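Long-range contacts in XRE family transcriptional regulator (Pseudomonas putida, PDB 6F8H), which is the antitoxin GraA, a HigA-type helix-turn-helix protein that probably binds DNA and partners the toxin GraT: residues 12-17 with 85-90; 38-43 with 63-68. All blocks are in the same frame, centred on the assembly; numbering follows the deposited sequence.

Contact 1. Residues 12-17 with 85-90; sequences MRPIHP and LRTAEQ
Met-12 and Pro-14 of the N-terminal arm lie against Arg-86 and Gln-90 on the long C-terminal helix 73-99, a small surface contact in this all-helical helix-turn-helix protein. The extended arm runs into helix 17-29, so the contact brings the chain just ahead of the first helix against the last one. The backbones come closest at Pro-14 and Arg-86, whose CA atoms are 5.6 Å apart. One hydrogen bond joins the segments: Arg-86 NE gives its N-H to Met-12 O at 3.0 Å. NE lies in the carbonyl plane, on a lone pair of the oxygen, and the oxygen in turn lies 7° out of the guanidinium plane, at its edge. The N-H...O angle of 141° leaves the bond somewhat bent. With CG anti to the backbone N (chi1 -172°), Arg-86 brings CG against the proline, and the bends at chi2 and chi3 follow before NE meets Met-12 O. Its aliphatic part packs obliquely across the proline, CG to Pro-14 CG at 3.6 Å. The far end, NH1, pairs with Glu-89 OE1 in a salt bridge modelled so short that its details are doubtful. Thr-87 adds a looser touch through OG1 on Pro-14 CB, although that hydroxyl is hydrogen-bonded to Phe-83 O, one turn back. At the arm's other end His-16 caps helix 17-29 through ND1 to Gly-18 N and meets Phe-83 edge-to-face. Gln-90, its amide also weakly bonded to Asn-10 O, meets the proline ring tip to tip: OE1 lies 3.2 Å from Pro-14 CG, and NE2 3.5 Å from Pro-14 CD.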
loop_
_atom_site.group_PDB
_atom_site.type_symbol
_atom_site.label_atom_id
_atom_site.label_comp_id
_atom_site.label_asym_id
_atom_site.label_seq_id
_atom_site.Cartn_x
_atom_site.Cartn_y
_atom_site.Cartn_z
ATOM N N MET A 12 -15.731 -10.765 -3.098
ATOM C CA MET A 12 -14.647 -11.695 -2.795
ATOM C C MET A 12 -14.013 -11.315 -1.458
ATOM O O MET A 12 -13.833 -10.139 -1.158
ATOM C CB MET A 12 -13.611 -11.728 -3.921
ATOM C CG MET A 12 -13.722 -12.994 -4.770
ATOM S SD MET A 12 -12.797 -12.961 -6.316
ATOM C CE MET A 12 -13.586 -14.304 -7.212
ATOM N N ARG A 13 -13.714 -12.322 -0.647
ATOM C CA ARG A 13 -13.197 -12.108 0.700
ATOM C C ARG A 13 -11.839 -11.406 0.665
ATOM O O ARG A 13 -10.961 -11.819 -0.072
ATOM C CB ARG A 13 -13.086 -13.452 1.437
ATOM C CG ARG A 13 -12.580 -13.355 2.866
ATOM C CD ARG A 13 -12.599 -14.724 3.533
ATOM N NE ARG A 13 -11.736 -15.680 2.843
ATOM C CZ ARG A 13 -10.461 -15.886 3.160
ATOM N NH1 ARG A 13 -9.911 -15.198 4.155
ATOM N NH2 ARG A 13 -9.741 -16.766 2.483
ATOM N N PRO A 14 -11.678 -10.331 1.449
ATOM C CA PRO A 14 -10.354 -9.711 1.580
ATOM C C PRO A 14 -9.321 -10.722 2.079
ATOM O O PRO A 14 -9.604 -11.445 3.036
ATOM C CB PRO A 14 -10.577 -8.607 2.619
ATOM C CG PRO A 14 -12.028 -8.308 2.566
ATOM C CD PRO A 14 -12.721 -9.585 2.167
ATOM N N ILE A 15 -8.158 -10.782 1.437
ATOM C CA ILE A 15 -7.092 -11.675 1.884
ATOM C C ILE A 15 -5.938 -10.917 2.548
ATOM O O ILE A 15 -5.151 -10.248 1.878
ATOM C CB ILE A 15 -6.523 -12.496 0.720
ATOM C CG1 ILE A 15 -7.660 -13.178 -0.043
ATOM C CG2 ILE A 15 -5.515 -13.504 1.244
ATOM C CD1 ILE A 15 -8.472 -14.153 0.822
ATOM N N HIS A 16 -5.831 -11.025 3.865
ATOM C CA HIS A 16 -4.718 -10.381 4.551
ATOM C C HIS A 16 -3.386 -11.074 4.200
ATOM O O HIS A 16 -3.315 -12.297 4.135
ATOM C CB HIS A 16 -4.944 -10.384 6.062
ATOM C CG HIS A 16 -4.080 -9.410 6.794
ATOM N ND1 HIS A 16 -2.766 -9.679 7.114
ATOM C CD2 HIS A 16 -4.334 -8.165 7.252
ATOM C CE1 HIS A 16 -2.246 -8.638 7.740
ATOM N NE2 HIS A 16 -3.178 -7.708 7.844
ATOM N N PRO A 17 -2.327 -10.287 3.970
ATOM C CA PRO A 17 -1.007 -10.869 3.700
ATOM C C PRO A 17 -0.599 -11.887 4.754
ATOM O O PRO A 17 0.079 -12.861 4.436
ATOM C CB PRO A 17 -0.070 -9.646 3.719
ATOM C CG PRO A 17 -0.953 -8.507 3.304
ATOM C CD PRO A 17 -2.316 -8.810 3.891
ATOM N N LEU A 85 -7.810 -2.291 -0.234
ATOM C CA LEU A 85 -8.800 -1.817 -1.192
ATOM C C LEU A 85 -10.120 -2.572 -1.027
ATOM O O LEU A 85 -11.187 -1.976 -0.891
ATOM C CB LEU A 85 -8.266 -1.974 -2.610
ATOM C CG LEU A 85 -9.192 -1.548 -3.751
ATOM C CD1 LEU A 85 -9.509 -0.070 -3.641
ATOM C CD2 LEU A 85 -8.573 -1.853 -5.122
ATOM N N ARG A 86 -10.027 -3.891 -1.019
ATOM C CA ARG A 86 -11.210 -4.725 -0.854
ATOM C C ARG A 86 -11.936 -4.337 0.444
ATOM O O ARG A 86 -13.167 -4.250 0.482
ATOM C CB ARG A 86 -10.819 -6.206 -0.862
ATOM C CG ARG A 86 -12.000 -7.175 -0.890
ATOM C CD ARG A 86 -12.702 -7.187 -2.241
ATOM N NE ARG A 86 -14.141 -7.337 -2.059
ATOM C CZ ARG A 86 -15.035 -6.418 -2.403
ATOM N NH1 ARG A 86 -14.642 -5.291 -2.978
ATOM N NH2 ARG A 86 -16.323 -6.632 -2.190
ATOM N N THR A 87 -11.164 -4.052 1.490
ATOM C CA THR A 87 -11.736 -3.649 2.766
ATOM C C THR A 87 -12.446 -2.295 2.679
ATOM O O THR A 87 -13.588 -2.160 3.132
ATOM C CB THR A 87 -10.658 -3.604 3.867
ATOM O OG1 THR A 87 -10.118 -4.914 4.050
ATOM C CG2 THR A 87 -11.257 -3.135 5.190
ATOM N N ALA A 88 -11.781 -1.307 2.079
ATOM C CA ALA A 88 -12.358 0.022 1.892
ATOM C C ALA A 88 -13.659 -0.042 1.079
ATOM O O ALA A 88 -14.604 0.707 1.333
ATOM C CB ALA A 88 -11.342 0.954 1.210
ATOM N N GLU A 89 -13.694 -0.940 0.101
ATOM C CA GLU A 89 -14.883 -1.132 -0.707
ATOM C C GLU A 89 -15.988 -1.718 0.152
ATOM O O GLU A 89 -17.127 -1.229 0.145
ATOM C CB GLU A 89 -14.611 -2.058 -1.885
ATOM C CG GLU A 89 -13.723 -1.511 -2.982
ATOM C CD GLU A 89 -13.544 -2.526 -4.106
ATOM O OE1 GLU A 89 -13.076 -3.651 -3.828
ATOM O OE2 GLU A 89 -13.882 -2.211 -5.265
ATOM N N GLN A 90 -15.650 -2.770 0.894
ATOM C CA GLN A 90 -16.646 -3.452 1.711
ATOM C C GLN A 90 -17.214 -2.501 2.749
ATOM O O GLN A 90 -18.426 -2.430 2.930
ATOM C CB GLN A 90 -16.056 -4.697 2.381
ATOM C CG GLN A 90 -16.046 -5.933 1.470
ATOM C CD GLN A 90 -15.576 -7.186 2.188
ATOM O OE1 GLN A 90 -14.928 -7.102 3.237
ATOM N NE2 GLN A 90 -15.913 -8.358 1.638
#

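Contact 2. Residues 38-43 with 63-68; sequences RALGVA and LRLSIC
The turn of the helix-turn-helix is held here against the helix that follows the motif: helix 33-40 and the turn leading to helix 44-51, where the recognition helix lies in this family, meet helix 59-69 through Leu-40, Val-42, Arg-64 and Cys-68. Helix 33-40 ends in a Schellman motif with Gly-41 as its C-prime residue; the positive phi of 70° suits glycine, and the motif's two bonds run from Val-42 N to Ala-37 O and from Gly-41 N to Arg-38 O. Arg-64 binds the carbonyl at this helix end. Its chain is extended from CG to NE, and NH1 donates to Leu-40 O at 2.9 Å, in the carbonyl plane, with an N-H...O angle of 148° and the oxygen tilted slightly out of the guanidinium plane. Gly-41 O sits over one face of the guanidinium, and Val-42 CG1 touches Arg-64 CD at 3.6 Å as the two side chains slide past each other in opposite directions. Leu-40 lays CD2 against helix 59-69, 3.5 Å from Cys-68 CB and 4.0 Å from Leu-65 CD2, its side chain slanting across that of Leu-65. SG of Cys-68, anti to its backbone N (chi1 -180°), meets Ala-39 CB at 3.7 Å. Leu-40 also packs on Met-61 and Val-47, linking both helices of the motif to helix 59-69. NE of Arg-64 forms a salt bridge with Asp-60, while NH1 has a further hydrogen bond to Ser-99 OG of the second subunit. With a carboxylate, a helix-end carbonyl and a hydroxyl as partners, the buried guanidinium is probably kept charged, and it ties the turn both to helix 59-69 and to the dimer partner.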
loop_
_atom_site.group_PDB
_atom_site.type_symbol
_atom_site.label_atom_id
_atom_site.label_comp_id
_atom_site.label_asym_id
_atom_site.label_seq_id
_atom_site.Cartn_x
_atom_site.Cartn_y
_atom_site.Cartn_z
ATOM N N ARG A 38 13.575 -13.603 13.942
ATOM C CA ARG A 38 15.032 -13.571 13.984
ATOM C C ARG A 38 15.630 -13.448 12.572
ATOM O O ARG A 38 16.552 -12.653 12.350
ATOM C CB ARG A 38 15.598 -14.812 14.669
ATOM C CG ARG A 38 17.134 -14.753 14.805
ATOM C CD ARG A 38 17.766 -16.061 15.277
ATOM N NE ARG A 38 17.036 -16.643 16.407
ATOM C CZ ARG A 38 17.502 -17.621 17.184
ATOM N NH1 ARG A 38 18.720 -18.117 16.968
ATOM N NH2 ARG A 38 16.754 -18.093 18.177
ATOM N N ALA A 39 15.101 -14.219 11.618
ATOM C CA ALA A 39 15.637 -14.184 10.263
ATOM C C ALA A 39 15.303 -12.856 9.573
ATOM O O ALA A 39 16.112 -12.324 8.804
ATOM C CB ALA A 39 15.117 -15.375 9.444
ATOM N N LEU A 40 14.118 -12.320 9.858
ATOM C CA LEU A 40 13.700 -11.010 9.345
ATOM C C LEU A 40 14.481 -9.837 9.925
ATOM O O LEU A 40 14.476 -8.741 9.356
ATOM C CB LEU A 40 12.214 -10.780 9.619
ATOM C CG LEU A 40 11.215 -11.638 8.835
ATOM C CD1 LEU A 40 9.760 -11.343 9.261
ATOM C CD2 LEU A 40 11.403 -11.408 7.345
ATOM N N GLY A 41 15.137 -10.058 11.061
ATOM C CA GLY A 41 15.787 -8.977 11.788
ATOM C C GLY A 41 14.784 -8.015 12.423
ATOM O O GLY A 41 15.063 -6.832 12.544
ATOM N N VAL A 42 13.608 -8.517 12.795
ATOM C CA VAL A 42 12.586 -7.710 13.470
ATOM C C VAL A 42 12.184 -8.351 14.794
ATOM O O VAL A 42 12.599 -9.461 15.115
ATOM C CB VAL A 42 11.285 -7.518 12.610
ATOM C CG1 VAL A 42 11.617 -6.986 11.227
ATOM C CG2 VAL A 42 10.481 -8.831 12.512
ATOM N N ALA A 43 11.364 -7.635 15.552
ATOM C CA ALA A 43 10.887 -8.106 16.847
ATOM C C ALA A 43 9.774 -9.121 16.647
ATOM O O ALA A 43 8.974 -8.978 15.738
ATOM C CB ALA A 43 10.393 -6.926 17.697
ATOM N N LEU A 63 10.389 -5.731 2.037
ATOM C CA LEU A 63 11.772 -5.945 1.614
ATOM C C LEU A 63 12.434 -7.058 2.421
ATOM O O LEU A 63 13.092 -7.945 1.854
ATOM C CB LEU A 63 12.580 -4.646 1.752
ATOM C CG LEU A 63 12.214 -3.514 0.784
ATOM C CD1 LEU A 63 13.071 -2.298 0.998
ATOM C CD2 LEU A 63 12.358 -4.014 -0.643
ATOM N N ARG A 64 12.253 -7.006 3.743
ATOM C CA ARG A 64 12.766 -8.039 4.640
ATOM C C ARG A 64 12.194 -9.407 4.281
ATOM O O ARG A 64 12.932 -10.391 4.193
ATOM C CB ARG A 64 12.452 -7.682 6.110
ATOM C CG ARG A 64 13.196 -6.409 6.564
ATOM C CD ARG A 64 12.922 -5.974 8.002
ATOM N NE ARG A 64 13.766 -4.825 8.352
ATOM C CZ ARG A 64 15.022 -4.925 8.789
ATOM N NH1 ARG A 64 15.572 -6.115 8.971
ATOM N NH2 ARG A 64 15.722 -3.837 9.059
ATOM N N LEU A 65 10.886 -9.470 4.046
ATOM C CA LEU A 65 10.250 -10.756 3.710
ATOM C C LEU A 65 10.772 -11.327 2.378
ATOM O O LEU A 65 11.007 -12.538 2.248
ATOM C CB LEU A 65 8.730 -10.586 3.656
ATOM C CG LEU A 65 8.018 -10.497 5.020
ATOM C CD1 LEU A 65 6.639 -9.848 4.899
ATOM C CD2 LEU A 65 7.871 -11.885 5.568
ATOM N N SER A 66 10.948 -10.449 1.397
ATOM C CA SER A 66 11.408 -10.866 0.079
ATOM C C SER A 66 12.802 -11.502 0.151
ATOM O O SER A 66 13.068 -12.512 -0.496
ATOM C CB SER A 66 11.427 -9.677 -0.874
ATOM O OG SER A 66 12.454 -8.775 -0.543
ATOM N N ILE A 67 13.697 -10.903 0.933
ATOM C CA ILE A 67 15.011 -11.500 1.122
ATOM C C ILE A 67 14.892 -12.801 1.890
ATOM O O ILE A 67 15.429 -13.825 1.485
ATOM C CB ILE A 67 15.978 -10.551 1.868
ATOM C CG1 ILE A 67 16.252 -9.327 1.007
ATOM C CG2 ILE A 67 17.294 -11.254 2.142
ATOM C CD1 ILE A 67 17.192 -8.358 1.647
ATOM N N CYS A 68 14.151 -12.752 2.988
ATOM C CA CYS A 68 14.076 -13.872 3.909
ATOM C C CYS A 68 13.397 -15.095 3.298
ATOM O O CYS A 68 13.825 -16.227 3.537
ATOM C CB CYS A 68 13.341 -13.441 5.189
ATOM S SG CYS A 68 13.187 -14.738 6.409
#

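Contact 2 is nested inside the chain loop that contact 1 closes: residues 38-43 and 63-68 both fall between the N-terminal arm and residues 85-90. The centres of contacts 1 and 2 are 25 Å apart, on opposite sides of the chain's centre, and the nearest atoms of the two contacts stay about 7 Å from each other without touching. Helix 59-69 of contact 2 is followed directly by helix 73-99 of contact 1, with Leu-65 resting on Trp-76. Contact 1 is small and lies at the surface, whereas contact 2 is buried within the helix-turn-helix region. Both reach the second subunit, and Ala-88 of one chain packs on Leu-63 of the other, so the two helices meet again across the dimer.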